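Local coordinates for protein protoporphyrinogen oxidase (Exiguobacterium sibiricum, PDB 3LOV) that binds FAD and probably oxidises coproporphyrinogen III to coproporphyrin III with molecular oxygen, a step of coproporphyrin-dependent heme b biosynthesis, at residues 18-23 and 454-458; 27-32 and 247-251; 257-262 and 293-297; 265-269 and 278-282. All blocks are in the same frame, centred on the assembly; numbering follows the deposited sequence.

Contact 1 of 4, residues 18-23 and 454-458; sequences AAAYYA and AKTMI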
loop_
_atom_site.group_PDB
_atom_site.type_symbol
_atom_site.label_atom_id
_atom_site.label_comp_id
_atom_site.label_asym_id
_atom_site.label_seq_id
_atom_site.Cartn_x
_atom_site.Cartn_y
_atom_site.Cartn_z
ATOM N N ALA A 18 10.481 7.533 10.463
ATOM C CA ALA A 18 10.224 6.632 11.578
ATOM C C ALA A 18 11.513 6.020 12.109
ATOM O O ALA A 18 11.696 5.873 13.326
ATOM C CB ALA A 18 9.265 5.527 11.180
ATOM N N ALA A 19 12.406 5.641 11.215
ATOM C CA ALA A 19 13.657 5.096 11.685
ATOM C C ALA A 19 14.401 6.147 12.569
ATOM O O ALA A 19 14.979 5.795 13.573
ATOM C CB ALA A 19 14.543 4.632 10.514
ATOM N N ALA A 20 14.375 7.418 12.201
ATOM C CA ALA A 20 15.179 8.399 12.938
ATOM C C ALA A 20 14.571 8.569 14.332
ATOM O O ALA A 20 15.317 8.706 15.312
ATOM C CB ALA A 20 15.226 9.715 12.222
ATOM N N TYR A 21 13.229 8.566 14.379
ATOM C CA TYR A 21 12.444 8.757 15.596
ATOM C C TYR A 21 12.810 7.668 16.560
ATOM O O TYR A 21 13.119 7.931 17.726
ATOM C CB TYR A 21 10.927 8.701 15.305
ATOM C CG TYR A 21 10.077 8.750 16.571
ATOM C CD1 TYR A 21 9.766 9.959 17.190
ATOM C CD2 TYR A 21 9.604 7.576 17.160
ATOM C CE1 TYR A 21 9.016 9.984 18.372
ATOM C CE2 TYR A 21 8.879 7.598 18.315
ATOM C CZ TYR A 21 8.572 8.809 18.911
ATOM O OH TYR A 21 7.850 8.827 20.074
ATOM N N TYR A 22 12.756 6.432 16.083
ATOM C CA TYR A 22 13.040 5.304 16.945
ATOM C C TYR A 22 14.527 5.250 17.296
ATOM O O TYR A 22 14.868 4.822 18.390
ATOM C CB TYR A 22 12.623 3.978 16.307
ATOM C CG TYR A 22 11.140 3.803 16.127
ATOM C CD1 TYR A 22 10.283 3.863 17.213
ATOM C CD2 TYR A 22 10.593 3.545 14.866
ATOM C CE1 TYR A 22 8.909 3.698 17.060
ATOM C CE2 TYR A 22 9.207 3.380 14.689
ATOM C CZ TYR A 22 8.377 3.477 15.802
ATOM O OH TYR A 22 7.021 3.323 15.666
ATOM N N ALA A 23 15.406 5.638 16.363
ATOM C CA ALA A 23 16.843 5.634 16.623
ATOM C C ALA A 23 17.180 6.656 17.695
ATOM O O ALA A 23 18.062 6.396 18.517
ATOM C CB ALA A 23 17.725 5.897 15.304
ATOM N N ALA A 454 10.995 -0.162 9.897
ATOM C CA ALA A 454 11.935 0.776 10.539
ATOM C C ALA A 454 12.213 0.397 12.018
ATOM O O ALA A 454 13.363 0.256 12.399
ATOM C CB ALA A 454 11.433 2.254 10.448
ATOM N N LYS A 455 11.168 0.219 12.832
ATOM C CA LYS A 455 11.355 -0.091 14.253
ATOM C C LYS A 455 12.144 -1.387 14.462
ATOM O O LYS A 455 13.104 -1.428 15.251
ATOM C CB LYS A 455 10.013 -0.203 14.955
ATOM C CG LYS A 455 10.086 -0.144 16.500
ATOM C CD LYS A 455 8.747 -0.592 17.100
ATOM C CE LYS A 455 8.564 -0.135 18.546
ATOM N NZ LYS A 455 9.863 0.063 19.204
ATOM N N THR A 456 11.762 -2.454 13.766
ATOM C CA THR A 456 12.516 -3.697 13.922
ATOM C C THR A 456 13.987 -3.529 13.449
ATOM O O THR A 456 14.888 -4.098 14.059
ATOM C CB THR A 456 11.834 -4.862 13.191
ATOM O OG1 THR A 456 10.449 -4.851 13.529
ATOM C CG2 THR A 456 12.411 -6.203 13.610
HETATM N N MSE A 457 14.261 -2.788 12.370
HETATM C CA MSE A 457 15.665 -2.678 11.968
HETATM C C MSE A 457 16.443 -1.805 12.962
HETATM O O MSE A 457 17.553 -2.144 13.341
HETATM C CB MSE A 457 15.864 -2.207 10.534
HETATM C CG MSE A 457 15.394 -3.207 9.497
HETATM SE SE MSE A 457 16.358 -4.884 9.551
HETATM C CE MSE A 457 15.037 -6.162 10.208
ATOM N N ILE A 458 15.860 -0.715 13.430
ATOM C CA ILE A 458 16.542 0.075 14.471
ATOM C C ILE A 458 16.863 -0.792 15.700
ATOM O O ILE A 458 18.003 -0.783 16.176
ATOM C CB ILE A 458 15.737 1.382 14.862
ATOM C CG1 ILE A 458 15.747 2.365 13.704
ATOM C CG2 ILE A 458 16.259 2.027 16.161
ATOM C CD1 ILE A 458 17.073 2.573 13.051
#
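K455 lays its aliphatic chain across one face of the Y22 ring. Its CB comes first, 3.7 Å from CE2 of Y22. CG is next, 3.8 Å from the ring centroid and only 1° off the ring normal, a CH-pi contact almost exactly over the middle. With CG anti to the backbone N (chi1 -164°), the chain runs over the ring instead of past it, the two side chains crossing at about a right angle. CE reaches CE1 of Y22, and NZ continues to a long, weak ion pair with E459. The other face of the ring is covered by CD2 of Y21, near the rim. An alanine in place of Y22 would probably leave the K455 methylenes without the face they lie on and open a gap between them and the Y21 ring. Helix 14-26 follows the first strand of the Rossmann-type FAD-binding fold; segments 18-23 and 454-458, on helices 14-26 and 447-463, cross at -44° with their axes 8.7 Å apart at closest approach. Small residues permit this approach: CB of A454 sits 3.6 Å from the backbone N of A19 and also meets CB of A18. One turn on, I458 straddles the A19-A23 backbone, its CG1 3.5 Å from O of A19 and its CG2 3.7 Å from CA of A23, while CD1 touches CB of A23.

Contact 2 of 4, residues 27-32 and 247-251; sequences FPDLNI and ERSEI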
loop_
_atom_site.group_PDB
_atom_site.type_symbol
_atom_site.label_atom_id
_atom_site.label_comp_id
_atom_site.label_asym_id
_atom_site.label_seq_id
_atom_site.Cartn_x
_atom_site.Cartn_y
_atom_site.Cartn_z
ATOM N N PHE A 27 19.100 4.850 21.009
ATOM C CA PHE A 27 20.551 5.127 21.083
ATOM C C PHE A 27 20.827 6.559 21.392
ATOM O O PHE A 27 21.226 7.301 20.505
ATOM C CB PHE A 27 21.205 4.856 19.741
ATOM C CG PHE A 27 20.849 3.553 19.172
ATOM C CD1 PHE A 27 21.109 2.408 19.882
ATOM C CD2 PHE A 27 20.266 3.459 17.923
ATOM C CE1 PHE A 27 20.784 1.183 19.364
ATOM C CE2 PHE A 27 19.938 2.236 17.395
ATOM C CZ PHE A 27 20.187 1.092 18.117
ATOM N N PRO A 28 20.647 6.960 22.647
ATOM C CA PRO A 28 20.905 8.344 23.017
ATOM C C PRO A 28 22.330 8.843 22.639
ATOM O O PRO A 28 22.499 10.023 22.382
ATOM C CB PRO A 28 20.710 8.342 24.545
ATOM C CG PRO A 28 19.772 7.205 24.795
ATOM C CD PRO A 28 20.219 6.149 23.798
ATOM N N ASP A 29 23.317 7.945 22.583
ATOM C CA ASP A 29 24.721 8.329 22.361
ATOM C C ASP A 29 25.157 8.246 20.894
ATOM O O ASP A 29 26.288 8.586 20.591
ATOM C CB ASP A 29 25.668 7.443 23.189
ATOM C CG ASP A 29 25.490 7.620 24.707
ATOM O OD1 ASP A 29 25.019 8.703 25.141
ATOM O OD2 ASP A 29 25.836 6.672 25.464
ATOM N N LEU A 30 24.271 7.817 19.999
ATOM C CA LEU A 30 24.597 7.693 18.574
ATOM C C LEU A 30 24.171 8.900 17.734
ATOM O O LEU A 30 23.026 9.367 17.796
ATOM C CB LEU A 30 23.925 6.450 17.995
ATOM C CG LEU A 30 24.497 5.869 16.703
ATOM C CD1 LEU A 30 25.789 5.153 17.026
ATOM C CD2 LEU A 30 23.460 4.929 16.060
ATOM N N ASN A 31 25.102 9.357 16.908
ATOM C CA ASN A 31 24.887 10.443 15.958
ATOM C C ASN A 31 24.036 9.964 14.777
ATOM O O ASN A 31 24.304 8.878 14.255
ATOM C CB ASN A 31 26.256 10.927 15.443
ATOM C CG ASN A 31 27.206 11.334 16.596
ATOM O OD1 ASN A 31 27.099 12.460 17.122
ATOM N ND2 ASN A 31 28.083 10.387 17.035
ATOM N N ILE A 32 23.067 10.785 14.338
ATOM C CA ILE A 32 22.065 10.348 13.319
ATOM C C ILE A 32 21.990 11.382 12.232
ATOM O O ILE A 32 21.738 12.549 12.513
ATOM C CB ILE A 32 20.661 10.138 13.924
ATOM C CG1 ILE A 32 20.719 9.041 15.000
ATOM C CG2 ILE A 32 19.646 9.767 12.807
ATOM C CD1 ILE A 32 19.630 9.098 16.052
ATOM N N GLU A 247 15.109 15.583 17.719
ATOM C CA GLU A 247 15.867 16.577 18.493
ATOM C C GLU A 247 17.342 16.684 18.163
ATOM O O GLU A 247 17.969 17.679 18.503
ATOM C CB GLU A 247 15.711 16.306 19.987
ATOM C CG GLU A 247 14.323 16.650 20.488
ATOM C CD GLU A 247 14.177 16.479 21.995
ATOM O OE1 GLU A 247 14.175 15.316 22.505
ATOM O OE2 GLU A 247 14.056 17.532 22.660
ATOM N N ARG A 248 17.920 15.670 17.544
ATOM C CA ARG A 248 19.326 15.749 17.214
ATOM C C ARG A 248 19.709 15.181 15.842
ATOM O O ARG A 248 20.833 15.360 15.394
ATOM C CB ARG A 248 20.143 15.100 18.329
ATOM C CG ARG A 248 20.091 13.615 18.358
ATOM C CD ARG A 248 21.121 13.081 19.354
ATOM N NE ARG A 248 21.287 11.641 19.224
ATOM C CZ ARG A 248 20.437 10.735 19.693
ATOM N NH1 ARG A 248 19.367 11.107 20.367
ATOM N NH2 ARG A 248 20.680 9.440 19.506
ATOM N N SER A 249 18.779 14.536 15.158
ATOM C CA SER A 249 19.055 14.003 13.815
ATOM C C SER A 249 19.267 15.122 12.816
ATOM O O SER A 249 18.490 16.052 12.781
ATOM C CB SER A 249 17.866 13.178 13.353
ATOM O OG SER A 249 17.667 12.061 14.186
ATOM N N GLU A 250 20.318 15.044 12.028
ATOM C CA GLU A 250 20.554 16.029 10.981
ATOM C C GLU A 250 19.898 15.576 9.671
ATOM O O GLU A 250 20.210 14.515 9.163
ATOM C CB GLU A 250 22.038 16.207 10.756
ATOM C CG GLU A 250 22.362 17.465 9.940
ATOM C CD GLU A 250 23.698 17.385 9.233
ATOM O OE1 GLU A 250 24.511 16.500 9.579
ATOM O OE2 GLU A 250 23.938 18.211 8.328
ATOM N N ILE A 251 18.985 16.389 9.127
ATOM C CA ILE A 251 18.257 16.038 7.900
ATOM C C ILE A 251 18.917 16.769 6.739
ATOM O O ILE A 251 18.916 17.998 6.735
ATOM C CB ILE A 251 16.765 16.512 7.901
ATOM C CG1 ILE A 251 15.976 16.028 9.134
ATOM C CG2 ILE A 251 16.094 16.131 6.588
ATOM C CD1 ILE A 251 15.328 14.761 9.017
HETATM O O HOH W 1 22.809 13.440 15.507
#
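P28 sets its carbonyl O over the guanidinium face of R248, 3.4 Å above the plane and near its centre. It lies in a type I beta turn from F27 to L30, where the chain leaves helix 14-26; N of L30 donates to O of F27 across it. L30 supplies the main acceptor. Its O takes two hydrogen bonds from R248 side-on, 2.9 Å from NH2 and a longer 3.2 Å from NE, both nearly in the guanidinium plane. The NH2 bond lies on a lone pair in the carbonyl plane, whereas NE stands 37° above that plane. R248 gets there with CG between its own backbone N and carbonyl carbon (chi1 74°) and its chain extended to NE. Beyond the turn the chain enters strand 31-35, which runs parallel to strand 250-252, an edge strand of the five-stranded parallel sheet of the Rossmann-type domain. I32 begins the pairing: its O accepts from N of E250 at 2.9 Å with a 163° angle at the hydrogen, and CA of S249 adds a CA-H...O contact to the same oxygen. A water bridges N of I32 and O of R248. The I32 side chain points toward the second segment, CG2 3.3 Å from OG of S249, an oxygen hydrogen-bonded to E24, and CD1 3.6 Å from NH2 of R248, across the guanidinium from P28 O.

Contact 3 of 4, residues 257-262 and 293-297; sequences LLAISR and LLPDA. With FAD (flavin-adenine dinucleotide), chain B.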
loop_
_atom_site.group_PDB
_atom_site.type_symbol
_atom_site.label_atom_id
_atom_site.label_comp_id
_atom_site.label_asym_id
_atom_site.label_seq_id
_atom_site.Cartn_x
_atom_site.Cartn_y
_atom_site.Cartn_z
ATOM N N LEU A 257 22.233 9.689 -1.996
ATOM C CA LEU A 257 23.382 8.816 -1.764
ATOM C C LEU A 257 23.721 8.230 -3.117
ATOM O O LEU A 257 22.843 7.696 -3.786
ATOM C CB LEU A 257 23.047 7.686 -0.781
ATOM C CG LEU A 257 24.092 6.572 -0.655
ATOM C CD1 LEU A 257 25.364 7.173 -0.028
ATOM C CD2 LEU A 257 23.594 5.343 0.146
ATOM N N LEU A 258 24.987 8.339 -3.497
ATOM C CA LEU A 258 25.469 7.980 -4.836
ATOM C C LEU A 258 26.338 6.735 -4.853
ATOM O O LEU A 258 26.470 6.105 -5.892
ATOM C CB LEU A 258 26.283 9.142 -5.391
ATOM C CG LEU A 258 25.563 10.469 -5.560
ATOM C CD1 LEU A 258 26.512 11.561 -6.079
ATOM C CD2 LEU A 258 24.378 10.307 -6.494
ATOM N N ALA A 259 26.943 6.375 -3.724
ATOM C CA ALA A 259 27.876 5.239 -3.675
ATOM C C ALA A 259 28.247 4.950 -2.248
ATOM O O ALA A 259 28.231 5.851 -1.403
ATOM C CB ALA A 259 29.145 5.522 -4.474
ATOM N N ILE A 260 28.570 3.690 -1.980
ATOM C CA ILE A 260 29.053 3.244 -0.654
ATOM C C ILE A 260 30.458 2.604 -0.812
ATOM O O ILE A 260 30.647 1.702 -1.613
ATOM C CB ILE A 260 28.058 2.233 -0.019
ATOM C CG1 ILE A 260 26.667 2.893 0.193
ATOM C CG2 ILE A 260 28.573 1.672 1.330
ATOM C CD1 ILE A 260 25.615 1.955 0.776
ATOM N N SER A 261 31.445 3.072 -0.061
ATOM C CA SER A 261 32.808 2.474 -0.103
ATOM C C SER A 261 33.293 2.127 1.267
ATOM O O SER A 261 32.889 2.733 2.256
ATOM C CB SER A 261 33.778 3.462 -0.692
ATOM O OG SER A 261 33.279 3.980 -1.902
ATOM N N ARG A 262 34.237 1.202 1.322
ATOM C CA ARG A 262 34.751 0.760 2.589
ATOM C C ARG A 262 35.819 1.727 3.120
ATOM O O ARG A 262 36.666 2.185 2.370
ATOM C CB ARG A 262 35.276 -0.660 2.448
ATOM C CG ARG A 262 34.181 -1.578 1.874
ATOM C CD ARG A 262 34.514 -3.029 2.046
ATOM N NE ARG A 262 33.774 -3.853 1.080
ATOM C CZ ARG A 262 32.648 -4.512 1.337
ATOM N NH1 ARG A 262 32.092 -4.450 2.534
ATOM N NH2 ARG A 262 32.070 -5.244 0.384
ATOM N N LEU A 293 23.862 0.084 -5.341
ATOM C CA LEU A 293 24.752 0.620 -4.304
ATOM C C LEU A 293 25.582 -0.443 -3.586
ATOM O O LEU A 293 26.614 -0.121 -2.973
ATOM C CB LEU A 293 23.940 1.400 -3.249
ATOM C CG LEU A 293 23.306 2.735 -3.663
ATOM C CD1 LEU A 293 22.358 3.153 -2.553
ATOM C CD2 LEU A 293 24.316 3.843 -3.981
ATOM N N LEU A 294 25.151 -1.708 -3.633
ATOM C CA LEU A 294 25.861 -2.785 -2.920
ATOM C C LEU A 294 26.345 -3.865 -3.876
ATOM O O LEU A 294 25.870 -4.997 -3.829
ATOM C CB LEU A 294 24.992 -3.382 -1.807
ATOM C CG LEU A 294 24.396 -2.408 -0.786
ATOM C CD1 LEU A 294 23.301 -3.114 0.066
ATOM C CD2 LEU A 294 25.500 -1.744 0.116
ATOM N N PRO A 295 27.334 -3.530 -4.715
ATOM C CA PRO A 295 27.746 -4.423 -5.802
ATOM C C PRO A 295 28.424 -5.717 -5.375
ATOM O O PRO A 295 28.412 -6.654 -6.158
ATOM C CB PRO A 295 28.712 -3.556 -6.618
ATOM C CG PRO A 295 29.175 -2.506 -5.654
ATOM C CD PRO A 295 27.993 -2.214 -4.822
ATOM N N ASP A 296 28.985 -5.779 -4.166
ATOM C CA ASP A 296 29.560 -7.021 -3.638
ATOM C C ASP A 296 28.532 -7.954 -3.059
ATOM O O ASP A 296 28.859 -9.046 -2.645
ATOM C CB ASP A 296 30.585 -6.713 -2.542
ATOM C CG ASP A 296 31.696 -5.807 -3.028
ATOM O OD1 ASP A 296 31.891 -5.738 -4.251
ATOM O OD2 ASP A 296 32.338 -5.135 -2.191
ATOM N N ALA A 297 27.285 -7.511 -2.988
ATOM C CA ALA A 297 26.241 -8.352 -2.505
ATOM C C ALA A 297 25.500 -8.958 -3.700
ATOM O O ALA A 297 25.170 -8.274 -4.654
ATOM C CB ALA A 297 25.318 -7.579 -1.627
HETATM P PA FAD B . 9.060 6.097 -0.150
HETATM O O1A FAD B . 7.839 6.814 0.315
HETATM O O2A FAD B . 9.159 5.706 -1.577
HETATM O O5B FAD B . 10.329 6.982 0.223
HETATM C C5B FAD B . 11.601 6.761 -0.331
HETATM C C4B FAD B . 12.439 8.020 -0.085
HETATM O O4B FAD B . 13.807 7.794 -0.435
HETATM C C3B FAD B . 11.911 9.187 -0.895
HETATM O O3B FAD B . 11.801 10.363 -0.113
HETATM C C2B FAD B . 12.965 9.290 -1.981
HETATM O O2B FAD B . 13.138 10.579 -2.452
HETATM C C1B FAD B . 14.222 8.837 -1.270
HETATM N N9A FAD B . 15.308 8.356 -2.140
HETATM C C8A FAD B . 15.291 7.662 -3.330
HETATM N N7A FAD B . 16.561 7.442 -3.755
HETATM C C5A FAD B . 17.403 8.003 -2.835
HETATM C C6A FAD B . 18.792 8.082 -2.715
HETATM N N6A FAD B . 19.596 7.512 -3.608
HETATM N N1A FAD B . 19.352 8.740 -1.631
HETATM C C2A FAD B . 18.551 9.276 -0.651
HETATM N N3A FAD B . 17.176 9.173 -0.757
HETATM C C4A FAD B . 16.624 8.572 -1.831
HETATM N N1 FAD B . -0.118 2.359 2.202
HETATM C C2 FAD B . -1.123 2.420 3.127
HETATM O O2 FAD B . -0.938 2.024 4.286
HETATM N N3 FAD B . -2.354 2.903 2.761
HETATM C C4 FAD B . -2.622 3.306 1.503
HETATM O O4 FAD B . -3.726 3.753 1.255
HETATM C C4X FAD B . -1.640 3.224 0.538
HETATM N N5 FAD B . -1.895 3.681 -0.745
HETATM C C5X FAD B . -0.872 3.605 -1.694
HETATM C C6 FAD B . -1.115 4.024 -3.007
HETATM C C7 FAD B . -0.097 3.952 -3.972
HETATM C C7M FAD B . -0.361 4.411 -5.376
HETATM C C8 FAD B . 1.186 3.493 -3.620
HETATM C C8M FAD B . 2.312 3.386 -4.633
HETATM C C9 FAD B . 1.444 3.089 -2.314
HETATM C C9A FAD B . 0.422 3.132 -1.338
HETATM N N10 FAD B . 0.678 2.724 -0.023
HETATM C C10 FAD B . -0.367 2.766 0.909
HETATM C "C1'" FAD B . 2.013 2.188 0.436
HETATM C "C2'" FAD B . 2.814 3.345 1.083
HETATM O "O2'" FAD B . 3.053 4.304 0.121
HETATM C "C3'" FAD B . 4.159 2.896 1.671
HETATM O "O3'" FAD B . 3.842 2.184 2.860
HETATM C "C4'" FAD B . 5.134 4.032 2.071
HETATM O "O4'" FAD B . 4.960 5.267 1.403
HETATM C "C5'" FAD B . 6.576 3.646 1.801
HETATM O "O5'" FAD B . 7.420 4.643 2.319
HETATM P P FAD B . 8.983 4.446 2.223
HETATM O O1P FAD B . 9.399 3.016 2.447
HETATM O O2P FAD B . 9.762 5.477 3.003
HETATM O O3P FAD B . 9.307 4.722 0.643
HETATM O O HOH W 2 28.193 1.831 -4.201
#
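The CA 257 to 262 and CA 293 to 296 directions are 26° apart, and a water links the two backbones, accepting from N of I260 and donating to O of L293, 2.9 and 2.8 Å away. L293 spreads its two methyls: CD1 meets CD2 of L257 at 3.7 Å, and CD2 presses on the backbone between L258 and A259, 3.6 Å from C of L258. I260 sends CD1 to CD2 of L294, 3.8 Å away. At the far end R262 and D296 approach from opposite directions and form a salt bridge, NH2 to OD2 at 2.6 Å, on the anti lone pair of OD2 and with guanidinium and carboxylate planes 14° apart. The R262 chain is extended from CG to NE, which carries the guanidinium out to D296. R262 is further held by O of Q431, bound to its NH1, and by a cation-pi contact with Y432. At the near end the backbone of L257 reads the adenine edge of FAD: its N donates to N1A at 3.1 Å, nearly straight at 174°, and its O accepts from N6A at 3.3 Å. This paired donor and acceptor makes L257 part of the adenine pocket of the FAD-binding, Rossmann-type domain.

Contact 4 of 4, residues 265-269 and 278-282; sequences GRYRL and ADYVL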
loop_
_atom_site.group_PDB
_atom_site.type_symbol
_atom_site.label_atom_id
_atom_site.label_comp_id
_atom_site.label_asym_id
_atom_site.label_seq_id
_atom_site.Cartn_x
_atom_site.Cartn_y
_atom_site.Cartn_z
ATOM N N GLY A 265 36.311 -0.867 7.895
ATOM C CA GLY A 265 35.324 -1.256 8.911
ATOM C C GLY A 265 34.145 -0.280 8.968
ATOM O O GLY A 265 33.056 -0.636 9.361
ATOM N N ARG A 266 34.374 0.958 8.578
ATOM C CA ARG A 266 33.323 1.958 8.495
ATOM C C ARG A 266 32.994 2.122 7.009
ATOM O O ARG A 266 33.528 1.417 6.160
ATOM C CB ARG A 266 33.804 3.294 9.126
ATOM C CG ARG A 266 34.492 3.213 10.533
ATOM C CD ARG A 266 34.844 4.616 11.119
ATOM N NE ARG A 266 33.631 5.409 11.373
ATOM C CZ ARG A 266 33.501 6.735 11.236
ATOM N NH1 ARG A 266 34.515 7.518 10.881
ATOM N NH2 ARG A 266 32.317 7.289 11.476
ATOM N N TYR A 267 32.147 3.083 6.680
ATOM C CA TYR A 267 31.789 3.313 5.294
ATOM C C TYR A 267 31.915 4.775 4.965
ATOM O O TYR A 267 31.658 5.645 5.808
ATOM C CB TYR A 267 30.338 2.823 5.057
ATOM C CG TYR A 267 30.213 1.341 5.263
ATOM C CD1 TYR A 267 30.618 0.461 4.282
ATOM C CD2 TYR A 267 29.692 0.816 6.450
ATOM C CE1 TYR A 267 30.543 -0.924 4.485
ATOM C CE2 TYR A 267 29.601 -0.543 6.642
ATOM C CZ TYR A 267 30.029 -1.413 5.646
ATOM O OH TYR A 267 29.934 -2.782 5.832
ATOM N N ARG A 268 32.295 5.029 3.726
ATOM C CA ARG A 268 32.330 6.342 3.195
ATOM C C ARG A 268 31.163 6.425 2.232
ATOM O O ARG A 268 31.103 5.641 1.276
ATOM C CB ARG A 268 33.647 6.577 2.463
ATOM C CG ARG A 268 33.725 7.896 1.760
ATOM C CD ARG A 268 35.154 8.160 1.256
ATOM N NE ARG A 268 35.166 9.249 0.285
ATOM C CZ ARG A 268 36.221 10.023 -0.003
ATOM N NH1 ARG A 268 37.392 9.871 0.605
ATOM N NH2 ARG A 268 36.102 10.969 -0.911
ATOM N N LEU A 269 30.251 7.369 2.479
ATOM C CA LEU A 269 29.022 7.502 1.677
ATOM C C LEU A 269 29.154 8.702 0.767
ATOM O O LEU A 269 29.305 9.832 1.228
ATOM C CB LEU A 269 27.795 7.611 2.580
ATOM C CG LEU A 269 27.132 6.330 3.103
ATOM C CD1 LEU A 269 28.064 5.298 3.650
ATOM C CD2 LEU A 269 26.122 6.719 4.188
ATOM N N ALA A 278 30.019 6.677 7.990
ATOM C CA ALA A 278 29.032 5.970 8.819
ATOM C C ALA A 278 29.563 4.649 9.377
ATOM O O ALA A 278 30.413 4.002 8.758
ATOM C CB ALA A 278 27.777 5.704 8.005
ATOM N N ASP A 279 29.060 4.266 10.546
ATOM C CA ASP A 279 29.253 2.937 11.068
ATOM C C ASP A 279 28.031 2.073 10.741
ATOM O O ASP A 279 28.189 0.906 10.409
ATOM C CB ASP A 279 29.492 3.022 12.555
ATOM C CG ASP A 279 30.670 3.918 12.863
ATOM O OD1 ASP A 279 31.807 3.406 12.829
ATOM O OD2 ASP A 279 30.458 5.144 12.996
ATOM N N TYR A 280 26.827 2.659 10.829
ATOM C CA TYR A 280 25.588 1.943 10.524
ATOM C C TYR A 280 24.866 2.678 9.423
ATOM O O TYR A 280 24.812 3.907 9.428
ATOM C CB TYR A 280 24.735 1.840 11.771
ATOM C CG TYR A 280 25.506 1.294 12.935
ATOM C CD1 TYR A 280 25.880 -0.064 12.991
ATOM C CD2 TYR A 280 25.921 2.125 13.965
ATOM C CE1 TYR A 280 26.627 -0.565 14.078
ATOM C CE2 TYR A 280 26.665 1.628 15.043
ATOM C CZ TYR A 280 27.009 0.296 15.093
ATOM O OH TYR A 280 27.741 -0.140 16.165
ATOM N N VAL A 281 24.370 1.923 8.448
ATOM C CA VAL A 281 23.616 2.483 7.351
ATOM C C VAL A 281 22.251 1.781 7.267
ATOM O O VAL A 281 22.206 0.540 7.196
ATOM C CB VAL A 281 24.364 2.324 6.013
ATOM C CG1 VAL A 281 23.621 3.087 4.870
ATOM C CG2 VAL A 281 25.815 2.797 6.135
ATOM N N LEU A 282 21.165 2.562 7.285
ATOM C CA LEU A 282 19.812 2.043 7.035
ATOM C C LEU A 282 19.351 2.575 5.684
ATOM O O LEU A 282 19.114 3.783 5.508
ATOM C CB LEU A 282 18.803 2.361 8.173
ATOM C CG LEU A 282 17.396 1.685 8.065
ATOM C CD1 LEU A 282 17.385 0.137 8.300
ATOM C CD2 LEU A 282 16.412 2.324 9.033
#
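O of A278 takes the N-H of Y267 at 2.9 Å, nearly along the C=O axis, and N of A278 returns a bond of equal length to O of Y267, so the two residues form an antiparallel hydrogen-bonded pair. Just beyond it R266 and D279 meet in a two-pronged salt bridge: NE reaches OD1 at 3.1 Å and NH2 reaches OD2 at 3.2 Å. Both oxygens are met on the syn side but 34° out of the carboxylate plane, although they lie near the plane of the guanidinium. The bend of the R266 chain at chi3 (64°) turns NE and NH2, along the guanidinium edge, to the carboxylate. OD2 has a second partner in the backbone N of R6, so D279 ties this hairpin to strand 6-10. A methionine in place of R266 would probably leave the D279 carboxylate with its R6 N bond but without its guanidinium mate, and freer to turn. On the apolar side L269 and V281 reach toward each other tip to tip, CD1 to CG2 at 4.2 Å, and CD2 of L269 comes within 4.3 Å of CB of A278. The Y267 ring presents CD2 to the same V281 methyl, while its OH is bonded to O of P433. The arrangement is an antiparallel three-stranded meander, 259-263, 266-270 and 276-278, whose last strand leads straight into strand 280-283 of the parallel sheet in the Rossmann-type FAD-binding domain.

Overall arrangement
All four contacts belong to the FAD-binding part of the chain, and they illustrate how distant sequence builds one nucleotide-binding domain. Contact 1 closes the longest loop, joining helices 14-26 and 447-463, and the other three are nested inside it: contact 2 first, then contact 3 with contact 4 within it. Contacts 2 and 4 both reach the five-stranded parallel sheet, at strands 31-35, 250-252 and 280-283, with centres about 15 Å apart. L282 of contact 4 packs against A19, M457 and I458 of contact 1. Contacts 3 and 4, about 10 Å between centres, share the antiparallel meander; contact 3 carries that unit to the adenine of FAD.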